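Local structure of heavy-metal chelation domain-containing protein (Pyrococcus horikoshii, 3NPG) at residues A[23-28]-A[32-37]; A[43-48]-A[221-226]; A[109-114]-A[134-139]; A[157-162]-A[184-189]. The protein is of unknown function but, as a DUF364-family protein with a putative heavy-metal chelation domain, may bind metal ions. All coordinates share one frame; numbering follows the deposited sequence.

In the fold
Contacts 1 and 2 adjoin each other, with centres 9 Å apart: strand 32-38 is shared out between the hairpin of contact 1 and, through probable hydrogen bonds such as V35 N to G46 O at 2.8 Å, the strand of contact 2. Contacts 3 and 4 lie across the molecule in the Rossmann-like part, with centres 18 Å apart, and meet where Y139 CG packs on I161 CG2 at 3.9 Å. Between the two groups the centres are 31 to 35 Å apart and the nearest atoms about 17 Å. Along the chain, contacts 3 and 4 fall inside the loop closed by contact 2. An acetate ion, probably from the crystallisation liquor, sits at Y32 of contact 1.

Contact 1: A[23-28]-A[32-37]; sequences LVDFSF and YTWVLV. With ACT (acetate ion), chain E.
W34 sets CG between its backbone N and carbonyl carbon (chi1 56°), laying the indole across the neighbouring strand over F26 and S27, with D25 at its edge. S27 CB rests on one face of the ring, 3.5 Å from W34 NE1. The D25 carboxylate instead comes to the benzo edge in the ring plane, D25 OD2 lying 3.5 Å from W34 CH2, and stands nearly upright to the indole, at 86°. Strands 22-27 and 32-38 make an antiparallel beta hairpin in which S27 and W34 exchange two backbone hydrogen bonds. Further along, V24 and D25 both face L36 in a classic beta bulge: V24 N donates to L36 O at 2.8 Å, D25 N adds a weak bond to the same oxygen, and L36 N answers to D25 O. V24 CG1 touches L36 CD2 at 3.8 Å, and L23 CD1 meets V35 CG1 at 3.7 Å on the face opposite L36. At the far end Y32 OH donates to acetate OXT, which it holds at 2.6 Å; T199 also binds this ion. With W34 cut back to an alanine, the space between the hairpin and helix 223-232 (L227, K231) would probably go unfilled and S27 CB lose its cover. The L23, F26, V35 and V37 face is thus apolar; the other mixes W34 and L36 with D25 and S27, whose OG hydrogen-bonds S27 OG of the second subunit.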
# COMPACT_ATOMS: atom_id res chain seq x y z
N LEU A 23 23.82 19.91 -18.37
CA LEU A 23 22.47 19.34 -18.35
C LEU A 23 21.69 19.77 -19.61
O LEU A 23 21.63 20.96 -19.92
CB LEU A 23 21.72 19.80 -17.07
CG LEU A 23 20.26 19.35 -16.94
CD1 LEU A 23 20.15 17.85 -16.74
CD2 LEU A 23 19.57 20.07 -15.80
N VAL A 24 21.12 18.80 -20.34
CA VAL A 24 20.32 19.08 -21.54
C VAL A 24 18.83 19.05 -21.18
O VAL A 24 18.13 20.04 -21.39
CB VAL A 24 20.65 18.08 -22.69
CG1 VAL A 24 19.71 18.29 -23.88
CG2 VAL A 24 22.10 18.21 -23.13
N ASP A 25 18.35 17.92 -20.64
CA ASP A 25 16.96 17.74 -20.24
C ASP A 25 16.87 16.72 -19.09
O ASP A 25 17.84 16.01 -18.83
CB ASP A 25 16.10 17.28 -21.44
CG ASP A 25 14.62 17.64 -21.34
OD1 ASP A 25 14.25 18.39 -20.41
OD2 ASP A 25 13.84 17.21 -22.22
N PHE A 26 15.73 16.69 -18.39
CA PHE A 26 15.49 15.76 -17.27
C PHE A 26 14.00 15.56 -17.06
O PHE A 26 13.19 16.32 -17.61
CB PHE A 26 16.15 16.29 -15.97
CG PHE A 26 15.56 17.60 -15.49
CD1 PHE A 26 16.02 18.81 -15.98
CD2 PHE A 26 14.56 17.62 -14.53
CE1 PHE A 26 15.47 20.02 -15.55
CE2 PHE A 26 14.01 18.83 -14.09
CZ PHE A 26 14.47 20.02 -14.61
N SER A 27 13.62 14.55 -16.25
CA SER A 27 12.21 14.29 -15.93
C SER A 27 12.09 13.28 -14.79
O SER A 27 12.58 12.16 -14.91
CB SER A 27 11.47 13.77 -17.16
OG SER A 27 10.11 13.49 -16.87
N PHE A 28 11.40 13.68 -13.70
CA PHE A 28 11.06 12.75 -12.62
C PHE A 28 9.78 12.01 -13.04
O PHE A 28 8.68 12.48 -12.78
CB PHE A 28 10.86 13.52 -11.29
CG PHE A 28 10.50 12.64 -10.11
CD1 PHE A 28 11.46 11.85 -9.49
CD2 PHE A 28 9.21 12.64 -9.59
CE1 PHE A 28 11.13 11.03 -8.41
CE2 PHE A 28 8.88 11.83 -8.51
CZ PHE A 28 9.84 11.03 -7.92
N TYR A 32 10.96 5.27 -15.09
CA TYR A 32 12.29 5.76 -14.73
C TYR A 32 12.41 7.25 -14.78
O TYR A 32 11.85 7.91 -15.67
CB TYR A 32 13.35 5.11 -15.63
CG TYR A 32 13.66 3.68 -15.25
CD1 TYR A 32 12.88 2.63 -15.72
CD2 TYR A 32 14.72 3.39 -14.40
CE1 TYR A 32 13.12 1.32 -15.32
CE2 TYR A 32 14.98 2.08 -14.01
CZ TYR A 32 14.18 1.05 -14.47
OH TYR A 32 14.43 -0.24 -14.08
N THR A 33 13.18 7.81 -13.83
CA THR A 33 13.61 9.20 -13.84
C THR A 33 14.86 9.25 -14.70
O THR A 33 15.70 8.35 -14.59
CB THR A 33 13.89 9.68 -12.40
OG1 THR A 33 12.67 9.68 -11.66
CG2 THR A 33 14.52 11.06 -12.36
N TRP A 34 14.95 10.22 -15.60
CA TRP A 34 16.10 10.29 -16.50
C TRP A 34 16.74 11.66 -16.53
O TRP A 34 16.08 12.66 -16.28
CB TRP A 34 15.73 9.83 -17.91
CG TRP A 34 14.59 10.58 -18.52
CD1 TRP A 34 13.27 10.23 -18.51
CD2 TRP A 34 14.68 11.79 -19.28
NE1 TRP A 34 12.53 11.15 -19.21
CE2 TRP A 34 13.37 12.11 -19.70
CE3 TRP A 34 15.73 12.64 -19.64
CZ2 TRP A 34 13.09 13.26 -20.45
CZ3 TRP A 34 15.45 13.77 -20.39
CH2 TRP A 34 14.14 14.07 -20.78
N VAL A 35 18.04 11.69 -16.82
CA VAL A 35 18.81 12.93 -16.95
C VAL A 35 19.65 12.85 -18.22
O VAL A 35 20.44 11.91 -18.38
CB VAL A 35 19.69 13.20 -15.69
CG1 VAL A 35 20.74 14.27 -15.97
CG2 VAL A 35 18.83 13.60 -14.48
N LEU A 36 19.42 13.78 -19.15
CA LEU A 36 20.17 13.83 -20.41
C LEU A 36 21.31 14.86 -20.30
O LEU A 36 21.07 16.00 -19.90
CB LEU A 36 19.22 14.19 -21.57
CG LEU A 36 19.83 14.15 -22.98
CD1 LEU A 36 20.39 12.77 -23.31
CD2 LEU A 36 18.79 14.56 -24.02
N VAL A 37 22.56 14.43 -20.57
CA VAL A 37 23.73 15.32 -20.48
C VAL A 37 24.46 15.40 -21.82
O VAL A 37 24.27 14.54 -22.68
CB VAL A 37 24.69 14.94 -19.32
CG1 VAL A 37 23.99 15.04 -17.97
CG2 VAL A 37 25.29 13.54 -19.52
C ACT E . 16.46 -0.82 -11.32
O ACT E . 17.17 -0.47 -10.44
OXT ACT E . 16.11 -0.01 -12.12
CH3 ACT E . 15.98 -2.27 -11.41

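Contact 2: A[43-48]-A[221-226]; sequences RALGVA and TNIEKA
L45 and I223 bring their CA atoms to 6.6 Å where strand 43-49 passes the first turn of helix 223-232, with no hydrogen bond between the two backbones. The contact is a helix-on-sheet packing: an edge strand of the three-stranded antiparallel sheet is covered by a helix that follows strand 214-220 of the seven-stranded Rossmann-like sheet, so two parts of the chain far apart in sequence are joined here. I223 does most of the touching. With its CG1 anti to the carbonyl carbon (chi1 -50°), chi2 turns CD1 onto the strand, 3.7 Å from L45 CB and 3.6 Å from L45 N. The CG2 branch of I223 lies against the same L45 CB at 4.2 Å, so both methyls press on one carbon from the helix side. L45 itself also packs on W34 of the adjoining strand and on L227 and L230 of the helix, while I223 reaches L36; the leucine and isoleucine therefore belong to a larger apolar layer between sheet and helix. At the exposed end the charges are opposite but loosely placed. R43 stretches from CG to NE, and E224, bent at chi2, brings OE2 to the edge of the guanidinium, 4.1 Å from R43 NH1; this is too far for a salt bridge, and the two planes are turned 41° apart. R43 NE also has a long, weak ion pair with E38. N222 caps the helix: K225 N points almost straight (170°) at N222 OD1, 3.1 Å away, but from well above the plane of the amide carbonyl.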
# COMPACT_ATOMS: atom_id res chain seq x y z
N ARG A 43 26.31 13.03 -26.39
CA ARG A 43 25.32 12.98 -25.31
C ARG A 43 25.30 11.63 -24.57
O ARG A 43 25.74 10.62 -25.12
CB ARG A 43 23.91 13.31 -25.85
CG ARG A 43 23.72 14.78 -26.20
CD ARG A 43 22.31 15.06 -26.66
NE ARG A 43 22.10 16.49 -26.91
CZ ARG A 43 20.95 17.01 -27.31
NH1 ARG A 43 19.90 16.24 -27.52
NH2 ARG A 43 20.84 18.32 -27.51
N ALA A 44 24.76 11.62 -23.34
CA ALA A 44 24.63 10.41 -22.53
C ALA A 44 23.36 10.47 -21.70
O ALA A 44 23.03 11.52 -21.14
CB ALA A 44 25.83 10.25 -21.62
N LEU A 45 22.63 9.35 -21.63
CA LEU A 45 21.38 9.29 -20.88
C LEU A 45 21.51 8.41 -19.64
O LEU A 45 21.84 7.23 -19.74
CB LEU A 45 20.23 8.81 -21.78
CG LEU A 45 18.80 8.93 -21.22
CD1 LEU A 45 18.44 10.39 -20.94
CD2 LEU A 45 17.81 8.34 -22.16
N GLY A 46 21.27 9.00 -18.48
CA GLY A 46 21.29 8.29 -17.21
C GLY A 46 19.90 8.14 -16.64
O GLY A 46 19.08 9.06 -16.76
N VAL A 47 19.61 6.96 -16.06
CA VAL A 47 18.28 6.69 -15.50
C VAL A 47 18.36 6.22 -14.06
O VAL A 47 19.38 5.68 -13.64
CB VAL A 47 17.43 5.72 -16.38
CG1 VAL A 47 17.09 6.35 -17.72
CG2 VAL A 47 18.14 4.38 -16.56
N ALA A 48 17.29 6.45 -13.29
CA ALA A 48 17.17 5.97 -11.91
C ALA A 48 15.72 5.64 -11.64
O ALA A 48 14.85 6.48 -11.89
CB ALA A 48 17.66 7.03 -10.94
N THR A 221 21.87 2.81 -26.47
CA THR A 221 22.51 2.85 -27.79
C THR A 221 21.89 3.93 -28.69
O THR A 221 22.60 4.53 -29.50
CB THR A 221 22.49 1.46 -28.45
OG1 THR A 221 21.16 0.95 -28.46
CG2 THR A 221 23.42 0.48 -27.76
N ASN A 222 20.57 4.18 -28.54
CA ASN A 222 19.87 5.23 -29.28
C ASN A 222 19.13 6.12 -28.28
O ASN A 222 18.08 5.73 -27.77
CB ASN A 222 18.89 4.62 -30.31
CG ASN A 222 18.37 5.61 -31.34
OD1 ASN A 222 17.99 6.75 -31.04
ND2 ASN A 222 18.29 5.16 -32.58
N ILE A 223 19.72 7.28 -27.96
CA ILE A 223 19.17 8.22 -26.97
C ILE A 223 17.78 8.74 -27.37
O ILE A 223 16.88 8.77 -26.52
CB ILE A 223 20.17 9.39 -26.71
CG1 ILE A 223 21.62 8.86 -26.40
CG2 ILE A 223 19.65 10.34 -25.63
CD1 ILE A 223 21.85 8.26 -25.01
N GLU A 224 17.60 9.15 -28.64
CA GLU A 224 16.33 9.70 -29.12
C GLU A 224 15.18 8.70 -29.03
O GLU A 224 14.12 9.05 -28.51
CB GLU A 224 16.48 10.24 -30.56
CG GLU A 224 17.32 11.50 -30.66
CD GLU A 224 16.75 12.71 -29.94
OE1 GLU A 224 15.53 12.94 -30.02
OE2 GLU A 224 17.55 13.45 -29.31
N LYS A 225 15.39 7.46 -29.50
CA LYS A 225 14.36 6.41 -29.47
C LYS A 225 14.04 5.97 -28.04
O LYS A 225 12.88 5.71 -27.72
CB LYS A 225 14.76 5.22 -30.34
CG LYS A 225 14.72 5.50 -31.84
CD LYS A 225 14.74 4.20 -32.64
CE LYS A 225 14.72 4.46 -34.13
NZ LYS A 225 14.59 3.20 -34.90
N ALA A 226 15.07 5.90 -27.16
CA ALA A 226 14.90 5.51 -25.76
C ALA A 226 14.15 6.59 -24.96
O ALA A 226 13.33 6.25 -24.11
CB ALA A 226 16.25 5.24 -25.12

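Contact 3: A[109-114]-A[134-139]; sequences ELIQQD and EKYEVY
Y136 and I111 form the apolar part of the contact, within a Rossmann-like arrangement: helix 107-112 precedes strand 118-122, which is joined to its parallel neighbour 137-141 by helix 126-132 in a beta-alpha-beta crossover. Y136 sits just ahead of strand 137-141, and with its CG anti to the carbonyl carbon (chi1 -54°) the ring extends toward the last turn of helix 107-112. I111 CG2 lies over one face of that ring, displaced toward the rim, 4.2 Å from Y136 CZ. Both residues also touch I119 of strand 118-122, and I111 packs further on L132 and L192, so the tyrosine covers the margin of the apolar layer beside the parallel sheet. The second kind of contact is made by the phenol oxygen, and it is van der Waals in character. Y136 OH lies against the helix backbone, 3.5 Å from Q112 CA, and near Q112 CG at 3.9 Å, with the amide of Q112 turned 72° from the ring. I111 O is 3.8 Å from Y136 OH and does not bond it; that carbonyl accepts D114 N at 3.1 Å instead. Polar interactions of the side chains lie within the segments or lead beyond them. E109 OE2 accepts from the backbone N of D106, and E137 OE1 has a long, weak ion pair with R118. On the strand the other carboxylate oxygen is used: Y139 OH donates to E137 OE2 at 2.6 Å, meeting it on the anti side, 16° out of the carboxylate plane.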
# COMPACT_ATOMS: atom_id res chain seq x y z
N GLU A 109 23.63 -16.13 -15.54
CA GLU A 109 24.85 -16.74 -16.11
C GLU A 109 26.05 -16.47 -15.20
O GLU A 109 26.89 -17.35 -15.01
CB GLU A 109 25.15 -16.18 -17.51
CG GLU A 109 24.09 -16.49 -18.55
CD GLU A 109 24.37 -15.87 -19.91
OE1 GLU A 109 25.43 -16.18 -20.50
OE2 GLU A 109 23.52 -15.08 -20.39
N LEU A 110 26.14 -15.22 -14.70
CA LEU A 110 27.22 -14.77 -13.82
C LEU A 110 27.28 -15.61 -12.53
O LEU A 110 28.38 -15.98 -12.10
CB LEU A 110 27.04 -13.27 -13.49
CG LEU A 110 28.16 -12.61 -12.69
CD1 LEU A 110 29.36 -12.31 -13.58
CD2 LEU A 110 27.68 -11.36 -12.04
N ILE A 111 26.11 -15.92 -11.94
CA ILE A 111 26.01 -16.73 -10.72
C ILE A 111 26.49 -18.17 -10.97
O ILE A 111 27.15 -18.75 -10.12
CB ILE A 111 24.55 -16.72 -10.15
CG1 ILE A 111 23.97 -15.28 -10.06
CG2 ILE A 111 24.46 -17.47 -8.82
CD1 ILE A 111 24.74 -14.29 -9.14
N GLN A 112 26.14 -18.73 -12.14
CA GLN A 112 26.52 -20.09 -12.51
C GLN A 112 28.04 -20.26 -12.65
O GLN A 112 28.56 -21.36 -12.47
CB GLN A 112 25.80 -20.53 -13.80
CG GLN A 112 24.28 -20.72 -13.61
CD GLN A 112 23.57 -20.95 -14.93
OE1 GLN A 112 23.61 -20.10 -15.84
NE2 GLN A 112 22.85 -22.05 -15.03
N GLN A 113 28.77 -19.15 -12.94
CA GLN A 113 30.23 -19.16 -13.08
C GLN A 113 30.94 -19.38 -11.73
O GLN A 113 32.15 -19.65 -11.70
CB GLN A 113 30.72 -17.85 -13.73
CG GLN A 113 30.28 -17.66 -15.19
CD GLN A 113 30.64 -16.29 -15.73
OE1 GLN A 113 31.37 -15.50 -15.11
NE2 GLN A 113 30.11 -15.96 -16.90
N ASP A 114 30.20 -19.25 -10.60
CA ASP A 114 30.76 -19.41 -9.26
C ASP A 114 30.09 -20.55 -8.47
O ASP A 114 29.08 -21.10 -8.91
CB ASP A 114 30.69 -18.08 -8.48
CG ASP A 114 31.52 -16.97 -9.09
OD1 ASP A 114 32.69 -17.24 -9.47
OD2 ASP A 114 31.02 -15.83 -9.17
N GLU A 134 15.51 -23.09 -8.99
CA GLU A 134 15.58 -24.52 -9.36
C GLU A 134 16.98 -25.15 -9.14
O GLU A 134 17.10 -26.38 -9.16
CB GLU A 134 15.10 -24.73 -10.82
CG GLU A 134 15.98 -24.04 -11.86
CD GLU A 134 15.49 -24.16 -13.30
OE1 GLU A 134 14.26 -24.21 -13.51
OE2 GLU A 134 16.35 -24.11 -14.21
N LYS A 135 18.02 -24.32 -8.96
CA LYS A 135 19.38 -24.83 -8.76
C LYS A 135 20.01 -24.38 -7.42
O LYS A 135 20.97 -25.00 -6.96
CB LYS A 135 20.29 -24.44 -9.94
N TYR A 136 19.48 -23.30 -6.81
CA TYR A 136 20.05 -22.75 -5.57
C TYR A 136 18.97 -22.52 -4.50
O TYR A 136 17.78 -22.48 -4.81
CB TYR A 136 20.79 -21.43 -5.85
CG TYR A 136 21.85 -21.53 -6.92
CD1 TYR A 136 23.16 -21.90 -6.61
CD2 TYR A 136 21.58 -21.17 -8.24
CE1 TYR A 136 24.15 -21.97 -7.58
CE2 TYR A 136 22.56 -21.24 -9.23
CZ TYR A 136 23.84 -21.65 -8.90
OH TYR A 136 24.82 -21.71 -9.86
N GLU A 137 19.40 -22.33 -3.24
CA GLU A 137 18.50 -21.98 -2.14
C GLU A 137 18.29 -20.46 -2.16
O GLU A 137 19.23 -19.71 -1.87
CB GLU A 137 19.10 -22.44 -0.80
CG GLU A 137 18.15 -22.36 0.38
CD GLU A 137 18.74 -22.85 1.69
OE1 GLU A 137 19.39 -23.92 1.70
OE2 GLU A 137 18.55 -22.15 2.72
N VAL A 138 17.12 -20.01 -2.62
CA VAL A 138 16.87 -18.59 -2.86
C VAL A 138 15.95 -17.96 -1.79
O VAL A 138 14.98 -18.58 -1.36
CB VAL A 138 16.34 -18.35 -4.31
CG1 VAL A 138 16.04 -16.88 -4.55
CG2 VAL A 138 17.33 -18.87 -5.35
N TYR A 139 16.28 -16.71 -1.38
CA TYR A 139 15.47 -15.92 -0.45
C TYR A 139 15.15 -14.58 -1.10
O TYR A 139 16.06 -13.76 -1.29
CB TYR A 139 16.22 -15.70 0.89
CG TYR A 139 16.41 -16.96 1.69
CD1 TYR A 139 17.52 -17.78 1.49
CD2 TYR A 139 15.50 -17.33 2.67
CE1 TYR A 139 17.69 -18.95 2.22
CE2 TYR A 139 15.67 -18.50 3.41
CZ TYR A 139 16.77 -19.31 3.18
OH TYR A 139 16.94 -20.46 3.92

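Contact 4: A[157-162]-A[184-189]; sequences LEYHIL and LDRAKK
R186 lays its guanidinium flat on the Y159 ring, the planes 7° apart and the centres 3.8 Å from one another, a stacked cation-pi pair with NE over the middle of the ring. R186 CD touches the same face, 3.5 Å from Y159 CE1, as a CH-pi contact. The arginine also grips the backbone of the residue it covers: NE at 2.8 Å and NH2 at 3.0 Å both donate to Y159 O, which lies at the edge of the guanidinium, in its plane. Bends at chi2 (-57°) and chi3 (-72°) fold the chain back so that one group serves ring and carbonyl together. Next to it L162 CB packs on R186 CB at 3.9 Å, and L162 continues into A120 and I122 of strand 118-122. The two segments thus belong to helices on the same side of the parallel, Rossmann-like sheet, 158-161 and 180-186. A leucine in place of R186 would probably leave Y159 O without its two donors and the ring without its cation, free to shift. The third subunit borders this site: H160 NE2 bonds its G178 O, and Y159 OH makes a weak bond with its D185 OD2. An inverse gamma turn centred on A187 follows. K188 NZ turns back to D185 O at 3.1 Å, and A187 O accepts from K211 NZ.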
# COMPACT_ATOMS: atom_id res chain seq x y z
N LEU A 157 13.43 -8.68 7.16
CA LEU A 157 14.14 -9.94 7.40
C LEU A 157 15.50 -9.98 6.70
O LEU A 157 16.27 -10.92 6.92
CB LEU A 157 13.27 -11.15 6.98
CG LEU A 157 11.93 -11.31 7.73
CD1 LEU A 157 11.09 -12.40 7.10
CD2 LEU A 157 12.15 -11.58 9.22
N GLU A 158 15.80 -8.96 5.86
CA GLU A 158 17.09 -8.86 5.16
C GLU A 158 18.22 -8.79 6.17
O GLU A 158 19.18 -9.56 6.07
CB GLU A 158 17.13 -7.62 4.25
CG GLU A 158 16.22 -7.70 3.04
CD GLU A 158 16.15 -6.43 2.22
OE1 GLU A 158 16.93 -5.50 2.49
OE2 GLU A 158 15.31 -6.37 1.29
N TYR A 159 18.06 -7.93 7.20
CA TYR A 159 19.06 -7.73 8.26
C TYR A 159 19.50 -9.06 8.91
O TYR A 159 20.66 -9.19 9.30
CB TYR A 159 18.49 -6.77 9.33
CG TYR A 159 19.52 -6.29 10.33
CD1 TYR A 159 20.26 -5.14 10.10
CD2 TYR A 159 19.72 -6.97 11.53
CE1 TYR A 159 21.21 -4.69 11.03
CE2 TYR A 159 20.68 -6.54 12.45
CZ TYR A 159 21.42 -5.40 12.20
OH TYR A 159 22.36 -4.97 13.10
N HIS A 160 18.59 -10.04 8.99
CA HIS A 160 18.87 -11.32 9.64
C HIS A 160 19.29 -12.44 8.66
O HIS A 160 19.99 -13.36 9.06
CB HIS A 160 17.66 -11.78 10.47
CG HIS A 160 17.10 -10.70 11.35
ND1 HIS A 160 17.71 -10.36 12.55
CD2 HIS A 160 16.00 -9.93 11.18
CE1 HIS A 160 16.96 -9.39 13.06
NE2 HIS A 160 15.92 -9.10 12.27
N ILE A 161 18.83 -12.36 7.38
CA ILE A 161 19.13 -13.42 6.39
C ILE A 161 20.40 -13.13 5.55
O ILE A 161 21.14 -14.07 5.25
CB ILE A 161 17.87 -13.75 5.52
CG1 ILE A 161 16.72 -14.29 6.41
CG2 ILE A 161 18.22 -14.75 4.39
CD1 ILE A 161 15.37 -14.35 5.72
N LEU A 162 20.68 -11.84 5.25
CA LEU A 162 21.87 -11.45 4.47
C LEU A 162 23.21 -12.01 5.04
O LEU A 162 24.04 -12.46 4.25
CB LEU A 162 21.96 -9.91 4.29
CG LEU A 162 20.93 -9.28 3.33
CD1 LEU A 162 20.91 -7.79 3.47
CD2 LEU A 162 21.20 -9.67 1.89
N LEU A 184 25.21 -4.11 2.27
CA LEU A 184 26.66 -4.38 2.26
C LEU A 184 27.19 -4.66 3.66
O LEU A 184 28.02 -5.55 3.83
CB LEU A 184 27.43 -3.23 1.60
CG LEU A 184 27.16 -3.03 0.10
CD1 LEU A 184 27.86 -1.80 -0.41
CD2 LEU A 184 27.57 -4.25 -0.71
N ASP A 185 26.69 -3.92 4.67
CA ASP A 185 27.11 -4.12 6.07
C ASP A 185 26.70 -5.52 6.57
O ASP A 185 27.47 -6.15 7.31
CB ASP A 185 26.51 -3.03 6.97
CG ASP A 185 26.62 -3.31 8.47
OD1 ASP A 185 27.75 -3.59 8.94
OD2 ASP A 185 25.58 -3.23 9.17
N ARG A 186 25.52 -6.01 6.16
CA ARG A 186 25.01 -7.31 6.60
C ARG A 186 25.49 -8.46 5.72
O ARG A 186 25.31 -9.62 6.09
CB ARG A 186 23.47 -7.29 6.71
CG ARG A 186 22.94 -6.26 7.72
CD ARG A 186 23.50 -6.48 9.12
NE ARG A 186 22.94 -7.67 9.76
CZ ARG A 186 23.39 -8.19 10.90
NH1 ARG A 186 24.43 -7.64 11.52
NH2 ARG A 186 22.82 -9.26 11.42
N ALA A 187 26.16 -8.15 4.59
CA ALA A 187 26.72 -9.17 3.69
C ALA A 187 28.03 -9.74 4.27
O ALA A 187 29.10 -9.59 3.66
CB ALA A 187 26.97 -8.57 2.32
N LYS A 188 27.94 -10.40 5.45
CA LYS A 188 29.10 -10.90 6.20
C LYS A 188 29.85 -12.02 5.48
O LYS A 188 31.08 -12.04 5.49
CB LYS A 188 28.66 -11.39 7.61
CG LYS A 188 27.78 -10.41 8.39
CD LYS A 188 28.55 -9.21 8.92
CE LYS A 188 27.69 -8.35 9.81
NZ LYS A 188 28.36 -7.07 10.14
N LYS A 189 29.11 -12.99 4.90
CA LYS A 189 29.68 -14.21 4.32
C LYS A 189 29.58 -14.24 2.76
O LYS A 189 30.10 -15.16 2.11
CB LYS A 189 28.96 -15.43 4.94
CG LYS A 189 29.58 -16.77 4.63
CD LYS A 189 28.94 -17.88 5.45
CE LYS A 189 27.99 -18.72 4.63
NZ LYS A 189 27.44 -19.85 5.42